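Local coordinates for protein DUF176 (Nitrosomonas europaea, PDB 2OMO) that probably acts as an oxidoreductase of the antibiotic biosynthesis monooxygenase family, at residues A[43-46]-A[47-51]. Numbering follows the deposited sequence.
Sequences ATRM and NHEQS
Arg45 and Glu49, one turn apart on helix 37-51, form an i to i+4 salt bridge in one of two modelled Arg45 conformers, where NE of Arg45 gives its hydrogen to OE2 of Glu49 at 3.0 Å. The bond is bent, with an angle of 130° at the hydrogen, and OE2 is met from above the carboxylate plane; guanidinium and carboxylate stand almost perpendicular, 84° apart. In this copy a forked, coplanar pairing is thereby excluded, and a single N-H carries the link. Arg45 stands outward from the helix, and Glu49 does the reaching: with CG anti to its own carbonyl carbon (chi1 -70°), its extended chain runs back toward the preceding turn. Selenomethionine Met46 lies alongside Glu49, pointing the same way, with its methyl CE 3.2 Å from OE1. The approach of CE to the guanidinium is too tight to be trusted.

Beneath these side chains runs the regular helical ladder, in which Glu49 N bonds to Arg45 O and His48 N to Thr44 O, both at 2.9 Å. Inward lies a row of buried polar side chains facing strand 57-65 and helix 91-100: ND1 of His48 bonds to Phe60 O, and OG1 of Thr44 to Phe40 O and the indole of Trp96. Arg45 also packs on Tyr117 of the second subunit. The partly exposed ion pair beside the subunit interface, bent and seen in one conformer, probably contributes only modestly to stability compared with the buried polar bonds.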
ATOM      1  N   ALA A  43      -8.471   9.499  15.606  1.00 12.88           N
ATOM      2  CA  ALA A  43      -8.067  10.702  14.874  1.00 12.44           C
ATOM      3  C   ALA A  43      -7.886  10.367  13.386  1.00 12.32           C
ATOM      4  O   ALA A  43      -8.301  11.136  12.515  1.00 11.81           O
ATOM      5  CB  ALA A  43      -6.777  11.294  15.481  1.00 14.01           C
ATOM      6  N   THR A  44      -7.309   9.196  13.105  1.00 11.52           N
ATOM      7  CA  THR A  44      -7.052   8.808  11.718  1.00 13.02           C
ATOM      8  C   THR A  44      -8.362   8.410  11.004  1.00 13.29           C
ATOM      9  O   THR A  44      -8.486   8.596   9.782  1.00 14.22           O
ATOM     10  CB  THR A  44      -5.963   7.700  11.649  1.00 12.80           C
ATOM     11  OG1 THR A  44      -4.816   8.155  12.369  1.00 13.57           O
ATOM     12  CG2 THR A  44      -5.589   7.380  10.203  1.00 11.93           C
ATOM     13  N   ARG A  45      -9.354   7.932  11.753  1.00 13.06           N
ATOM     14  CA  ARG A  45     -10.679   7.635  11.184  0.60 13.34           C
ATOM     15  C   ARG A  45     -11.249   8.898  10.528  1.00 13.14           C
ATOM     16  O   ARG A  45     -11.777   8.861   9.411  1.00 12.91           O
ATOM     17  CB  ARG A  45     -11.635   7.116  12.284  0.60 13.12           C
ATOM     18  CG  ARG A  45     -13.055   6.788  11.796  0.60 14.25           C
ATOM     19  CD  ARG A  45     -13.966   6.377  12.965  0.60 14.78           C
ATOM     20  NE  ARG A  45     -15.308   6.941  12.856  0.60 18.83           N
ATOM     21  CZ  ARG A  45     -15.876   7.738  13.766  0.60 21.45           C
ATOM     22  NH1 ARG A  45     -17.105   8.196  13.580  0.60 19.31           N
ATOM     23  NH2 ARG A  45     -15.220   8.078  14.872  0.60 23.88           N
HETATM   24  N   MSE A  46     -11.158  10.017  11.252  1.00 12.99           N
HETATM   25  CA  MSE A  46     -11.686  11.285  10.797  1.00 13.68           C
HETATM   26  C   MSE A  46     -10.983  11.738   9.536  1.00 13.90           C
HETATM   27  O   MSE A  46     -11.627  12.237   8.593  1.00 14.87           O
HETATM   28  CB  MSE A  46     -11.503  12.338  11.896  1.00 13.16           C
HETATM   29  CG  MSE A  46     -11.946  11.832  13.244  1.00 16.96           C
HETATM   30 SE   MSE A  46     -13.874  11.785  13.366  0.60 29.83          SE
HETATM   31  CE  MSE A  46     -14.295  10.055  12.611  1.00 25.86           C
ATOM     32  N   ASN A  47      -9.656  11.603   9.529  1.00 13.52           N
ATOM     33  CA  ASN A  47      -8.839  11.917   8.343  1.00 14.85           C
ATOM     34  C   ASN A  47      -9.284  11.059   7.129  1.00 14.74           C
ATOM     35  O   ASN A  47      -9.570  11.584   6.055  1.00 15.62           O
ATOM     36  CB  ASN A  47      -7.360  11.677   8.714  1.00 14.91           C
ATOM     37  CG  ASN A  47      -6.356  12.151   7.631  1.00 18.92           C
ATOM     38  OD1 ASN A  47      -6.738  12.690   6.622  1.00 15.65           O
ATOM     39  ND2 ASN A  47      -5.053  11.928   7.879  1.00 19.89           N
ATOM     40  N   HIS A  48      -9.396   9.744   7.336  1.00 15.21           N
ATOM     41  CA  HIS A  48      -9.842   8.791   6.309  1.00 15.31           C
ATOM     42  C   HIS A  48     -11.215   9.194   5.732  1.00 15.85           C
ATOM     43  O   HIS A  48     -11.369   9.262   4.516  1.00 16.76           O
ATOM     44  CB  HIS A  48      -9.974   7.388   6.902  1.00 14.27           C
ATOM     45  CG  HIS A  48     -10.772   6.439   6.045  1.00 14.82           C
ATOM     46  ND1 HIS A  48     -10.222   5.767   4.965  1.00 15.05           N
ATOM     47  CD2 HIS A  48     -12.070   6.054   6.112  1.00 15.19           C
ATOM     48  CE1 HIS A  48     -11.152   4.997   4.416  1.00 14.06           C
ATOM     49  NE2 HIS A  48     -12.284   5.163   5.084  1.00 17.77           N
ATOM     50  N   GLU A  49     -12.189   9.452   6.612  1.00 15.35           N
ATOM     51  CA  GLU A  49     -13.585   9.738   6.213  1.00 15.82           C
ATOM     52  C   GLU A  49     -13.669  10.940   5.301  1.00 15.68           C
ATOM     53  O   GLU A  49     -14.464  10.944   4.381  1.00 16.11           O
ATOM     54  CB  GLU A  49     -14.496   9.920   7.440  1.00 15.51           C
ATOM     55  CG  GLU A  49     -14.710   8.585   8.197  1.00 16.75           C
ATOM     56  CD  GLU A  49     -15.577   8.703   9.448  1.00 17.50           C
ATOM     57  OE1 GLU A  49     -15.965   9.823   9.836  1.00 22.59           O
ATOM     58  OE2 GLU A  49     -15.872   7.643  10.044  1.00 22.42           O
ATOM     59  N   GLN A  50     -12.840  11.950   5.544  1.00 15.21           N
ATOM     60  CA  GLN A  50     -12.827  13.135   4.716  1.00 15.09           C
ATOM     61  C   GLN A  50     -11.949  12.923   3.476  1.00 15.35           C
ATOM     62  O   GLN A  50     -12.231  13.447   2.419  1.00 15.76           O
ATOM     63  CB  GLN A  50     -12.334  14.352   5.503  1.00 15.88           C
ATOM     64  CG  GLN A  50     -13.289  14.805   6.622  1.00 16.35           C
ATOM     65  CD  GLN A  50     -14.703  15.022   6.113  1.00 25.13           C
ATOM     66  OE1 GLN A  50     -14.926  15.710   5.105  1.00 27.65           O
ATOM     67  NE2 GLN A  50     -15.679  14.429   6.808  1.00 27.03           N
ATOM     68  N   SER A  51     -10.867  12.193   3.625  1.00 14.47           N
ATOM     69  CA  SER A  51      -9.889  12.077   2.552  1.00 15.50           C
ATOM     70  C   SER A  51     -10.440  11.263   1.392  1.00 15.51           C
ATOM     71  O   SER A  51     -10.141  11.576   0.233  1.00 16.47           O
ATOM     72  CB  SER A  51      -8.561  11.531   3.074  1.00 14.99           C
ATOM     73  OG  SER A  51      -7.904  12.500   3.876  1.00 14.79           O
TER